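Local coordinates for protein telomerase reverse transcriptase (Takifugu rubripes, PDB 4LMO) that extends chromosome ends as the catalytic subunit of telomerase by copying an RNA template, this fragment being the domain that binds the telomerase RNA, at residues G34-I38 and Q39-L43; L65-R68 and F69-V73; H143-L146 and L147-R151; S192-S195 and Y196-I200; L244-L247 and A248-H252. All blocks are in the same frame, centred on the assembly; numbering follows the deposited sequence.

Contact 1. Residues G34-I38 and Q39-L43; sequences GFRKI and QGRDL
Arg36 places CG in the crowded position between its own backbone N and carbonyl carbon (chi1 67°) and then runs extended to NE, which carries its guanidinium out to the first turn of helix 40-48. There Asp42, with CG beside its backbone N (chi1 -61°), turns its carboxylate back to meet it, the two side chains arriving from opposite directions. The grip is end-on and two-pronged: Arg36 NH1 binds Asp42 OD2 at 2.8 Å and Arg36 NH2 binds Asp42 OD1, also at 2.8 Å, both on the syn sides of the oxygens. The flat groups are not coplanar, their planes lying 40° apart. Asp42 OD2 has a second donor, on its anti side, in the nearly straight bond from Gln39 N at 2.7 Å. Gln39 is the N-cap of the helix, so Asp42, three residues on, accepts the amide N-H of the N-cap residue. Arg41, bent at chi3, crosses Arg36 at about a right angle and brings its NH1 to 3.3 Å from Asp42 OD2, an attraction of charges without a directed N-H. Alongside the polar groups, Ile38 CB lies 4.0 Å from Asp42 CB, and Leu80 of helix 73-85 meets Ile38 in turn. Tyr54 OH bonds to Asp42 OD1. With two guanidinium groups, a helix-start amide and a hydroxyl gathered round one buried carboxylate, the ionised form of Asp42 is probably favoured, and the salt bridge links strand 35-36 to the first turn of helix 40-48.

Contact 2. Residues L65-R68 and F69-V73; sequences LPRR and FFNMV
Leu65 reaches across the start of helix 67-70, and its side chain can be followed outward atom by atom. CB of Leu65 sits 4.2 Å from Phe70 CB. With CG beside the backbone N (chi1 -75°), the branch then splits its contacts: CD2 comes to 4.1 Å from Phe69 CB, while CD1 goes the other way to Val73 CG2 at 3.9 Å. Ile44 of helix 40-48 also touches this leucine. Pro66 is the N-cap of this single-turn helix, whose backbone is held by Phe70 N to Pro66 O at 2.7 Å and Asn71 N to Arg67 O at 3.1 Å; a type I turn from Phe70 to Val73 then leads onward to helix 73-85. Residues 65-70 form a region that, by similarity, interacts with the RNA template. Pro66 CB touches the edge of the Phe69 ring, which also meets Phe49 edge-to-face. On another side of the turn, the extended Arg67 offers one face of its guanidinium to Asn71 OD1, which lies off towards the rim, 3.6 Å from NH1 of Arg67, with the amide plane steeply turned against the guanidinium. Met72 lays its chain beside the Arg68 carbonyl, its CG 3.4 Å from Arg68 O.

Contact 3. Residues H143-L146 and L147-R151; sequences HNRL and LYFAR
Arg145 and Phe149, one helical turn apart, pack with the aliphatic part of the arginine over a ring face. CG of Arg145 stands trans to its backbone N (chi1 -163°), which places it above the phenyl group, 4.0 Å from the centroid and 25° off the normal. This is a CH-pi contact, displaced towards the rim of the ring. The bend at chi3 carries the NE end along to the CE2 side. Phe149 answers with CG beside its own N (chi1 -83°), and its CE2 then meets the guanidinium at the edge, 3.8 Å from Arg145 NE. That NE is buried with no partner in the model; the outer nitrogens fare better, and NH1 forms a salt bridge with Glu142 just ahead. Tyr123, Arg127 and Leu130 of helix 119-133 cover the phenylalanine further. A second pair, His143 and Leu147, lies side by side and points the same way, with Leu147 CD1 3.5 Å from His143 NE2. Tyr148 turns its ring off to other helices, and its OH bonds to Leu205 O in helix 191-220. The backbone follows the regular ladder, from Leu147 N to His143 O at 3.1 Å through Phe149 N to Arg145 O at 2.9 Å. The whole is i to i+4 side-chain packing along helix 142-158, one flank of which lies against helices 119-133 and 191-220 of the mainly helical telomerase RNA-binding domain.

Contact 4. Residues S192-S195 and Y196-I200; sequences SELS and YRTQI
Glu193 and Arg197 face each other one turn apart near the start of helix 191-220, the long helix of the RNA-binding domain, in an i to i+4 salt bridge. The close-packed part of the contact lies on their side. Arg197, bent at both chi2 and chi3, bends alongside the glutamate: its CD stands 3.2 Å from Glu193 OE2, nearer than the charged NH1, whose bond to the same oxygen is weak at 3.4 Å. OE2 meets the guanidinium at its edge, while the carboxylate and guanidinium planes are almost perpendicular (88°). Each charge has a stronger partner outside: Glu193 OE2 pairs with Arg68 NH1 of helix 67-70, and Arg197 NH2 bonds to Asn176 OD1, so the pair joins two neighbouring parts of the fold. Residues 171-196 form a region that, by similarity, interacts with the RNA template, and Glu193 lies within it. Tyr196 contributes to the same side: Arg68 packs at the Tyr196 ring and Phe69 touches its hydroxyl. The other side, made of Ser192, Leu194, Ser195 and Gln199, is exposed to solvent and held mainly by backbone bonds such as Gln199 N to Ser195 O at 3.0 Å. There Leu194 and Thr198 touch only loosely through side chains, Leu194 CD1 coming to 4.2 Å from Thr198 OG1. The threonine instead turns OG1 beside its own N (chi1 -48°), back towards the preceding turn. Leu194 O thus accepts twice, from Thr198 N at 2.8 Å and Thr198 OG1 at 2.6 Å, the two donors reaching it from opposite faces of the carbonyl plane.

Contact 5. Residues L244-L247 and A248-H252; sequences LQDL and AFRSH
Phe249 N is shared between two carbonyls of the preceding turn: it bonds to Gln245 O at 3.1 Å and more weakly to Asp246 O at 3.3 Å. One residue earlier the pattern is simpler, Ala248 N giving its hydrogen to Leu244 O at 3.0 Å. One residue later it fails, for Arg250 N lies near Asp246 O but at too poor an angle to count as bonded. The side chains supply a further bond, His252 ND1 to Ala248 O at 2.9 Å, with the donor in the carbonyl plane although the oxygen sits well out of the imidazole plane. Asp246 and Arg250 give less than their charges promise. CG of Asp246 is trans to its backbone N (chi1 -176°), which sends the carboxylate along to the arginine, yet its closest approach is Asp246 OD1 to Arg250 CD at 3.3 Å. The salt bridge from Asp246 OD2 to Arg250 NE is long, 3.6 Å, with no N-H aimed at the oxygen, and NE has no hydrogen-bonding partner. Leu247 CD2 lies at the guanidinium edge, 3.5 Å from Arg250 NH2. Gln245 runs beside Phe249, its OE1 3.5 Å from ring atom CE2. The i+4 ladder thus loses regularity at Phe249 and Arg250, in the C-terminal part of helix 238-251, whose Leu244, Leu247 and Ala248 side packs on Leu109 and Phe112 of helix 109-112 in the RNA-binding domain.

Overall arrangement
From the N terminus the five contacts come strictly in series; none nests within or crosses another, and each joins adjoining segments, so none closes a long loop. Contact 1 leads strand 35-36 into helix 40-48, and contact 2 forms the turn of helix 67-70, touching contact 1 through Arg41 CG and Leu65 CD1 at 4.2 Å. The large chain excursion is closed between contacts, where 65-73 meets the start of helix 191-220 in contact 4, uniting two regions implicated by similarity in template binding. Contact 3, on helix 142-158, comes no nearer to contact 4 than about 10 Å. Contact 5 lies across the chain's centre, about 53 Å centre to centre from contact 4.

Contact 1. Residues G34-I38 and Q39-L43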
# COMPACT_ATOMS: atom_id res chain seq x y z
N GLY A 34 22.70 10.58 -8.06
CA GLY A 34 22.25 9.99 -6.81
C GLY A 34 20.76 9.74 -6.71
O GLY A 34 20.19 9.01 -7.52
N PHE A 35 20.14 10.35 -5.70
CA PHE A 35 18.72 10.12 -5.39
C PHE A 35 17.98 11.39 -5.02
O PHE A 35 18.58 12.37 -4.58
CB PHE A 35 18.58 9.08 -4.27
CG PHE A 35 19.21 7.76 -4.60
CD1 PHE A 35 18.56 6.86 -5.44
CD2 PHE A 35 20.46 7.42 -4.09
CE1 PHE A 35 19.14 5.64 -5.76
CE2 PHE A 35 21.05 6.21 -4.41
CZ PHE A 35 20.39 5.32 -5.25
N ARG A 36 16.66 11.36 -5.19
CA ARG A 36 15.79 12.47 -4.81
C ARG A 36 14.41 11.99 -4.35
O ARG A 36 13.94 10.92 -4.76
CB ARG A 36 15.66 13.49 -5.95
CG ARG A 36 14.94 13.00 -7.19
CD ARG A 36 14.59 14.17 -8.10
NE ARG A 36 13.85 13.76 -9.29
CZ ARG A 36 12.52 13.65 -9.35
NH1 ARG A 36 11.77 13.92 -8.29
NH2 ARG A 36 11.94 13.28 -10.49
N LYS A 37 13.78 12.80 -3.50
CA LYS A 37 12.42 12.57 -3.03
C LYS A 37 11.47 12.52 -4.22
O LYS A 37 11.70 13.19 -5.22
CB LYS A 37 12.01 13.72 -2.11
CG LYS A 37 11.16 13.33 -0.91
CD LYS A 37 11.98 13.33 0.38
CE LYS A 37 11.08 13.32 1.60
NZ LYS A 37 11.81 13.64 2.85
N ILE A 38 10.40 11.72 -4.12
CA ILE A 38 9.44 11.64 -5.23
C ILE A 38 8.30 12.65 -5.13
O ILE A 38 7.78 12.91 -4.04
CB ILE A 38 8.90 10.20 -5.48
CG1 ILE A 38 7.89 9.77 -4.41
CG2 ILE A 38 10.06 9.22 -5.60
CD1 ILE A 38 6.93 8.69 -4.88
N GLN A 39 7.92 13.22 -6.27
CA GLN A 39 6.87 14.24 -6.34
C GLN A 39 5.62 13.69 -7.03
O GLN A 39 5.64 12.57 -7.55
CB GLN A 39 7.38 15.49 -7.05
CG GLN A 39 8.67 16.08 -6.48
CD GLN A 39 8.55 16.53 -5.02
OE1 GLN A 39 7.47 16.92 -4.57
NE2 GLN A 39 9.65 16.46 -4.29
N GLY A 40 4.55 14.48 -7.03
CA GLY A 40 3.27 14.08 -7.62
C GLY A 40 3.39 13.57 -9.05
O GLY A 40 2.79 12.55 -9.41
N ARG A 41 4.17 14.28 -9.85
CA ARG A 41 4.45 13.92 -11.24
C ARG A 41 5.13 12.54 -11.33
O ARG A 41 4.81 11.75 -12.22
CB ARG A 41 5.30 15.03 -11.88
CG ARG A 41 6.20 14.64 -13.04
CD ARG A 41 7.35 15.63 -13.17
NE ARG A 41 8.45 15.33 -12.25
CZ ARG A 41 8.63 15.87 -11.04
NH1 ARG A 41 9.67 15.51 -10.30
NH2 ARG A 41 7.77 16.77 -10.57
N ASP A 42 6.05 12.27 -10.41
CA ASP A 42 6.72 10.97 -10.32
C ASP A 42 5.72 9.85 -10.04
O ASP A 42 5.78 8.79 -10.67
CB ASP A 42 7.82 10.98 -9.25
CG ASP A 42 8.91 12.00 -9.53
OD1 ASP A 42 9.39 12.08 -10.68
OD2 ASP A 42 9.30 12.72 -8.58
N LEU A 43 4.80 10.10 -9.11
CA LEU A 43 3.79 9.11 -8.74
C LEU A 43 2.85 8.77 -9.89
O LEU A 43 2.52 7.61 -10.11
CB LEU A 43 3.00 9.55 -7.50
CG LEU A 43 2.01 8.52 -6.93
CD1 LEU A 43 2.69 7.20 -6.58
CD2 LEU A 43 1.27 9.08 -5.73

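Contact 2. Residues L65-R68 and F69-V73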
# COMPACT_ATOMS: atom_id res chain seq x y z
N LEU A 65 3.96 15.09 -19.59
CA LEU A 65 2.63 14.59 -19.25
C LEU A 65 1.56 15.21 -20.14
O LEU A 65 1.52 16.43 -20.29
CB LEU A 65 2.31 14.87 -17.78
CG LEU A 65 2.97 14.03 -16.68
CD1 LEU A 65 2.70 14.65 -15.32
CD2 LEU A 65 2.50 12.59 -16.72
N PRO A 66 0.68 14.37 -20.72
CA PRO A 66 -0.51 14.87 -21.42
C PRO A 66 -1.36 15.74 -20.50
O PRO A 66 -1.27 15.62 -19.28
CB PRO A 66 -1.27 13.59 -21.78
CG PRO A 66 -0.22 12.54 -21.86
CD PRO A 66 0.78 12.90 -20.81
N ARG A 67 -2.18 16.62 -21.08
CA ARG A 67 -2.96 17.58 -20.30
C ARG A 67 -3.84 16.90 -19.25
O ARG A 67 -3.94 17.39 -18.12
CB ARG A 67 -3.81 18.48 -21.22
CG ARG A 67 -4.20 19.79 -20.57
CD ARG A 67 -5.21 20.56 -21.41
NE ARG A 67 -5.86 21.61 -20.63
CZ ARG A 67 -7.04 21.48 -20.00
NH1 ARG A 67 -7.71 20.34 -20.07
NH2 ARG A 67 -7.53 22.50 -19.31
N ARG A 68 -4.45 15.78 -19.62
CA ARG A 68 -5.31 14.99 -18.73
C ARG A 68 -4.57 14.58 -17.45
O ARG A 68 -5.08 14.75 -16.34
CB ARG A 68 -5.83 13.75 -19.45
CG ARG A 68 -7.08 13.13 -18.83
CD ARG A 68 -7.35 11.73 -19.35
NE ARG A 68 -7.80 11.71 -20.75
CZ ARG A 68 -9.07 11.66 -21.14
NH1 ARG A 68 -10.06 11.64 -20.25
NH2 ARG A 68 -9.36 11.64 -22.43
N PHE A 69 -3.35 14.06 -17.63
CA PHE A 69 -2.54 13.58 -16.51
C PHE A 69 -1.78 14.70 -15.82
O PHE A 69 -1.46 14.60 -14.63
CB PHE A 69 -1.61 12.46 -16.97
CG PHE A 69 -2.33 11.20 -17.39
CD1 PHE A 69 -2.78 11.04 -18.69
CD2 PHE A 69 -2.57 10.19 -16.47
CE1 PHE A 69 -3.45 9.89 -19.08
CE2 PHE A 69 -3.24 9.03 -16.84
CZ PHE A 69 -3.68 8.88 -18.15
N PHE A 70 -1.49 15.78 -16.55
CA PHE A 70 -0.86 16.96 -15.98
C PHE A 70 -1.75 17.62 -14.92
O PHE A 70 -1.26 18.11 -13.91
CB PHE A 70 -0.48 17.99 -17.06
CG PHE A 70 0.15 19.24 -16.51
CD1 PHE A 70 -0.56 20.43 -16.47
CD2 PHE A 70 1.45 19.21 -16.01
CE1 PHE A 70 0.02 21.59 -15.95
CE2 PHE A 70 2.04 20.36 -15.49
CZ PHE A 70 1.32 21.55 -15.47
N ASN A 71 -3.06 17.63 -15.17
CA ASN A 71 -4.01 18.21 -14.24
C ASN A 71 -4.18 17.42 -12.94
O ASN A 71 -4.72 17.94 -11.96
CB ASN A 71 -5.36 18.44 -14.92
CG ASN A 71 -5.31 19.53 -15.97
OD1 ASN A 71 -5.93 19.41 -17.03
ND2 ASN A 71 -4.58 20.60 -15.69
N MET A 72 -3.70 16.18 -12.94
CA MET A 72 -3.76 15.31 -11.76
C MET A 72 -2.60 15.55 -10.80
O MET A 72 -2.65 15.09 -9.65
CB MET A 72 -3.77 13.83 -12.18
CG MET A 72 -4.85 13.43 -13.18
SD MET A 72 -4.63 11.71 -13.68
CE MET A 72 -5.77 11.61 -15.06
N VAL A 73 -1.57 16.24 -11.26
CA VAL A 73 -0.36 16.51 -10.46
C VAL A 73 -0.65 17.03 -9.05
O VAL A 73 -0.13 16.47 -8.08
CB VAL A 73 0.65 17.42 -11.21
CG1 VAL A 73 1.79 17.85 -10.28
CG2 VAL A 73 1.22 16.71 -12.42

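Contact 3. Residues H143-L146 and L147-R151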
# COMPACT_ATOMS: atom_id res chain seq x y z
N HIS A 143 -20.00 6.86 -2.29
CA HIS A 143 -20.38 5.54 -2.79
C HIS A 143 -19.19 4.74 -3.27
O HIS A 143 -19.07 3.55 -2.96
CB HIS A 143 -21.43 5.70 -3.89
CG HIS A 143 -21.65 4.45 -4.72
ND1 HIS A 143 -21.08 4.28 -5.92
CD2 HIS A 143 -22.42 3.32 -4.48
CE1 HIS A 143 -21.45 3.09 -6.43
NE2 HIS A 143 -22.27 2.50 -5.54
N ASN A 144 -18.29 5.38 -4.01
CA ASN A 144 -17.10 4.71 -4.55
C ASN A 144 -16.06 4.34 -3.49
O ASN A 144 -15.42 3.30 -3.59
CB ASN A 144 -16.46 5.54 -5.67
CG ASN A 144 -17.19 5.41 -7.00
OD1 ASN A 144 -16.82 6.05 -7.98
ND2 ASN A 144 -18.23 4.58 -7.03
N ARG A 145 -15.89 5.19 -2.48
CA ARG A 145 -14.95 4.90 -1.39
C ARG A 145 -15.43 3.70 -0.56
O ARG A 145 -14.63 2.84 -0.18
CB ARG A 145 -14.74 6.12 -0.48
CG ARG A 145 -13.51 6.00 0.40
CD ARG A 145 -13.51 6.97 1.57
NE ARG A 145 -14.48 6.58 2.59
CZ ARG A 145 -15.56 7.29 2.91
NH1 ARG A 145 -15.81 8.43 2.30
NH2 ARG A 145 -16.39 6.85 3.85
N LEU A 146 -16.73 3.64 -0.30
CA LEU A 146 -17.32 2.58 0.51
C LEU A 146 -17.32 1.22 -0.18
O LEU A 146 -17.06 0.20 0.45
CB LEU A 146 -18.74 2.96 0.97
CG LEU A 146 -18.87 4.03 2.06
CD1 LEU A 146 -20.32 4.49 2.18
CD2 LEU A 146 -18.35 3.54 3.40
N LEU A 147 -17.63 1.21 -1.48
CA LEU A 147 -17.54 -0.02 -2.28
C LEU A 147 -16.12 -0.57 -2.29
O LEU A 147 -15.91 -1.79 -2.20
CB LEU A 147 -18.00 0.22 -3.72
CG LEU A 147 -19.41 -0.23 -4.10
CD1 LEU A 147 -19.68 0.08 -5.56
CD2 LEU A 147 -19.62 -1.71 -3.83
N TYR A 148 -15.14 0.33 -2.40
CA TYR A 148 -13.75 -0.06 -2.46
C TYR A 148 -13.25 -0.57 -1.11
O TYR A 148 -12.49 -1.54 -1.06
CB TYR A 148 -12.88 1.10 -2.96
CG TYR A 148 -11.48 0.66 -3.33
CD1 TYR A 148 -11.21 0.12 -4.58
CD2 TYR A 148 -10.43 0.78 -2.42
CE1 TYR A 148 -9.92 -0.29 -4.92
CE2 TYR A 148 -9.15 0.38 -2.74
CZ TYR A 148 -8.90 -0.15 -4.00
OH TYR A 148 -7.63 -0.56 -4.32
N PHE A 149 -13.68 0.08 -0.03
CA PHE A 149 -13.33 -0.34 1.33
C PHE A 149 -13.85 -1.75 1.61
O PHE A 149 -13.18 -2.54 2.28
CB PHE A 149 -13.87 0.65 2.35
CG PHE A 149 -13.00 1.87 2.56
CD1 PHE A 149 -12.08 2.28 1.60
CD2 PHE A 149 -13.12 2.63 3.72
CE1 PHE A 149 -11.29 3.40 1.79
CE2 PHE A 149 -12.34 3.76 3.92
CZ PHE A 149 -11.42 4.14 2.95
N ALA A 150 -15.03 -2.06 1.07
CA ALA A 150 -15.62 -3.39 1.18
C ALA A 150 -14.84 -4.42 0.37
O ALA A 150 -14.75 -5.59 0.76
CB ALA A 150 -17.08 -3.37 0.75
N ARG A 151 -14.26 -3.98 -0.75
CA ARG A 151 -13.46 -4.85 -1.61
C ARG A 151 -12.14 -5.21 -0.94
O ARG A 151 -11.66 -6.34 -1.07
CB ARG A 151 -13.19 -4.19 -2.96
CG ARG A 151 -14.44 -3.88 -3.77
CD ARG A 151 -15.04 -5.12 -4.40
NE ARG A 151 -16.49 -5.02 -4.57
CZ ARG A 151 -17.10 -4.28 -5.49
NH1 ARG A 151 -16.41 -3.52 -6.34
NH2 ARG A 151 -18.43 -4.29 -5.56

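Contact 4. Residues S192-S195 and Y196-I200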
# COMPACT_ATOMS: atom_id res chain seq x y z
N SER A 192 -15.69 5.45 -26.42
CA SER A 192 -14.22 5.41 -26.38
C SER A 192 -13.64 6.25 -25.25
O SER A 192 -12.60 5.92 -24.68
CB SER A 192 -13.63 5.86 -27.72
OG SER A 192 -13.76 7.25 -27.90
N GLU A 193 -14.32 7.35 -24.93
CA GLU A 193 -13.94 8.20 -23.80
C GLU A 193 -14.25 7.52 -22.47
O GLU A 193 -13.43 7.54 -21.56
CB GLU A 193 -14.63 9.57 -23.90
CG GLU A 193 -14.39 10.51 -22.72
CD GLU A 193 -12.94 10.92 -22.54
OE1 GLU A 193 -12.10 10.64 -23.44
OE2 GLU A 193 -12.62 11.54 -21.51
N LEU A 194 -15.44 6.92 -22.37
CA LEU A 194 -15.82 6.16 -21.18
C LEU A 194 -14.87 4.99 -20.95
O LEU A 194 -14.45 4.74 -19.82
CB LEU A 194 -17.27 5.66 -21.28
CG LEU A 194 -17.83 4.81 -20.13
CD1 LEU A 194 -17.76 5.53 -18.79
CD2 LEU A 194 -19.26 4.37 -20.43
N SER A 195 -14.53 4.29 -22.03
CA SER A 195 -13.57 3.18 -22.01
C SER A 195 -12.19 3.62 -21.53
O SER A 195 -11.52 2.90 -20.78
CB SER A 195 -13.48 2.55 -23.40
OG SER A 195 -12.37 1.67 -23.50
N TYR A 196 -11.76 4.80 -21.96
CA TYR A 196 -10.47 5.36 -21.57
C TYR A 196 -10.48 5.85 -20.12
O TYR A 196 -9.49 5.72 -19.40
CB TYR A 196 -10.05 6.48 -22.52
CG TYR A 196 -8.62 6.94 -22.36
CD1 TYR A 196 -7.56 6.02 -22.43
CD2 TYR A 196 -8.32 8.28 -22.17
CE1 TYR A 196 -6.25 6.44 -22.29
CE2 TYR A 196 -7.01 8.71 -22.03
CZ TYR A 196 -5.98 7.79 -22.09
OH TYR A 196 -4.68 8.22 -21.95
N ARG A 197 -11.62 6.41 -19.70
CA ARG A 197 -11.83 6.80 -18.30
C ARG A 197 -11.81 5.58 -17.38
O ARG A 197 -11.20 5.62 -16.30
CB ARG A 197 -13.13 7.61 -18.15
CG ARG A 197 -12.89 9.11 -18.06
CD ARG A 197 -13.76 9.94 -18.99
NE ARG A 197 -15.08 10.26 -18.46
CZ ARG A 197 -15.81 11.32 -18.80
NH1 ARG A 197 -15.35 12.20 -19.68
NH2 ARG A 197 -17.00 11.51 -18.25
N THR A 198 -12.44 4.49 -17.82
CA THR A 198 -12.46 3.22 -17.10
C THR A 198 -11.04 2.62 -17.00
O THR A 198 -10.66 2.09 -15.95
CB THR A 198 -13.41 2.20 -17.77
OG1 THR A 198 -14.68 2.82 -18.03
CG2 THR A 198 -13.64 0.99 -16.88
N GLN A 199 -10.29 2.71 -18.09
CA GLN A 199 -8.91 2.23 -18.17
C GLN A 199 -8.00 2.92 -17.14
O GLN A 199 -7.25 2.25 -16.43
CB GLN A 199 -8.38 2.44 -19.59
CG GLN A 199 -6.95 1.96 -19.84
CD GLN A 199 -6.50 2.22 -21.27
OE1 GLN A 199 -7.09 1.71 -22.22
NE2 GLN A 199 -5.44 3.01 -21.42
N ILE A 200 -8.09 4.25 -17.07
CA ILE A 200 -7.27 5.03 -16.13
C ILE A 200 -7.65 4.70 -14.68
O ILE A 200 -6.77 4.43 -13.86
CB ILE A 200 -7.39 6.55 -16.37
CG1 ILE A 200 -6.93 6.92 -17.78
CG2 ILE A 200 -6.55 7.32 -15.36
CD1 ILE A 200 -7.40 8.28 -18.25

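Contact 5. Residues L244-L247 and A248-H252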
# COMPACT_ATOMS: atom_id res chain seq x y z
N LEU A 244 10.40 -12.75 17.69
CA LEU A 244 10.26 -14.21 17.63
C LEU A 244 11.47 -14.87 16.97
O LEU A 244 11.95 -15.90 17.45
CB LEU A 244 8.98 -14.62 16.89
CG LEU A 244 7.63 -14.47 17.60
CD1 LEU A 244 6.49 -14.63 16.61
CD2 LEU A 244 7.48 -15.46 18.75
N GLN A 245 11.96 -14.28 15.88
CA GLN A 245 13.15 -14.77 15.19
C GLN A 245 14.38 -14.72 16.09
O GLN A 245 15.17 -15.66 16.13
CB GLN A 245 13.41 -13.98 13.91
CG GLN A 245 12.42 -14.27 12.79
CD GLN A 245 12.47 -15.71 12.32
OE1 GLN A 245 13.52 -16.20 11.91
NE2 GLN A 245 11.34 -16.40 12.39
N ASP A 246 14.53 -13.61 16.82
CA ASP A 246 15.65 -13.39 17.72
C ASP A 246 15.71 -14.43 18.85
O ASP A 246 16.76 -15.03 19.08
CB ASP A 246 15.60 -11.98 18.31
CG ASP A 246 16.80 -11.66 19.17
OD1 ASP A 246 17.94 -11.92 18.74
OD2 ASP A 246 16.60 -11.13 20.29
N LEU A 247 14.58 -14.62 19.54
CA LEU A 247 14.51 -15.55 20.67
C LEU A 247 14.60 -17.01 20.24
O LEU A 247 15.07 -17.86 21.00
CB LEU A 247 13.22 -15.32 21.48
CG LEU A 247 13.00 -13.97 22.18
CD1 LEU A 247 11.52 -13.80 22.50
CD2 LEU A 247 13.84 -13.85 23.44
N ALA A 248 14.13 -17.30 19.03
CA ALA A 248 14.21 -18.66 18.47
C ALA A 248 15.64 -19.03 18.09
O ALA A 248 16.03 -20.20 18.19
CB ALA A 248 13.29 -18.79 17.27
N PHE A 249 16.42 -18.03 17.67
CA PHE A 249 17.79 -18.26 17.21
C PHE A 249 18.87 -17.85 18.23
O PHE A 249 20.05 -17.76 17.89
CB PHE A 249 18.03 -17.57 15.86
CG PHE A 249 17.41 -18.30 14.70
CD1 PHE A 249 18.14 -19.28 14.02
CD2 PHE A 249 16.12 -18.02 14.28
CE1 PHE A 249 17.58 -19.96 12.95
CE2 PHE A 249 15.55 -18.70 13.22
CZ PHE A 249 16.28 -19.67 12.55
N ARG A 250 18.45 -17.62 19.47
CA ARG A 250 19.38 -17.36 20.57
C ARG A 250 19.53 -18.58 21.47
O ARG A 250 20.63 -18.88 21.94
CB ARG A 250 18.92 -16.15 21.39
CG ARG A 250 19.70 -14.88 21.12
CD ARG A 250 18.86 -13.63 21.36
NE ARG A 250 17.89 -13.77 22.44
CZ ARG A 250 18.13 -13.53 23.72
NH1 ARG A 250 19.33 -13.13 24.12
NH2 ARG A 250 17.16 -13.69 24.62
N SER A 251 18.42 -19.28 21.70
CA SER A 251 18.42 -20.51 22.49
C SER A 251 19.11 -21.65 21.75
O SER A 251 19.77 -22.49 22.36
CB SER A 251 16.98 -20.89 22.86
OG SER A 251 16.96 -22.00 23.75
N HIS A 252 18.94 -21.67 20.42
CA HIS A 252 19.52 -22.70 19.57
C HIS A 252 20.89 -22.34 19.08
O HIS A 252 21.61 -23.18 18.52
CB HIS A 252 18.59 -22.99 18.40
CG HIS A 252 17.27 -23.61 18.81
ND1 HIS A 252 16.26 -22.89 19.33
CD2 HIS A 252 16.82 -24.93 18.74
CE1 HIS A 252 15.22 -23.70 19.59
NE2 HIS A 252 15.56 -24.94 19.23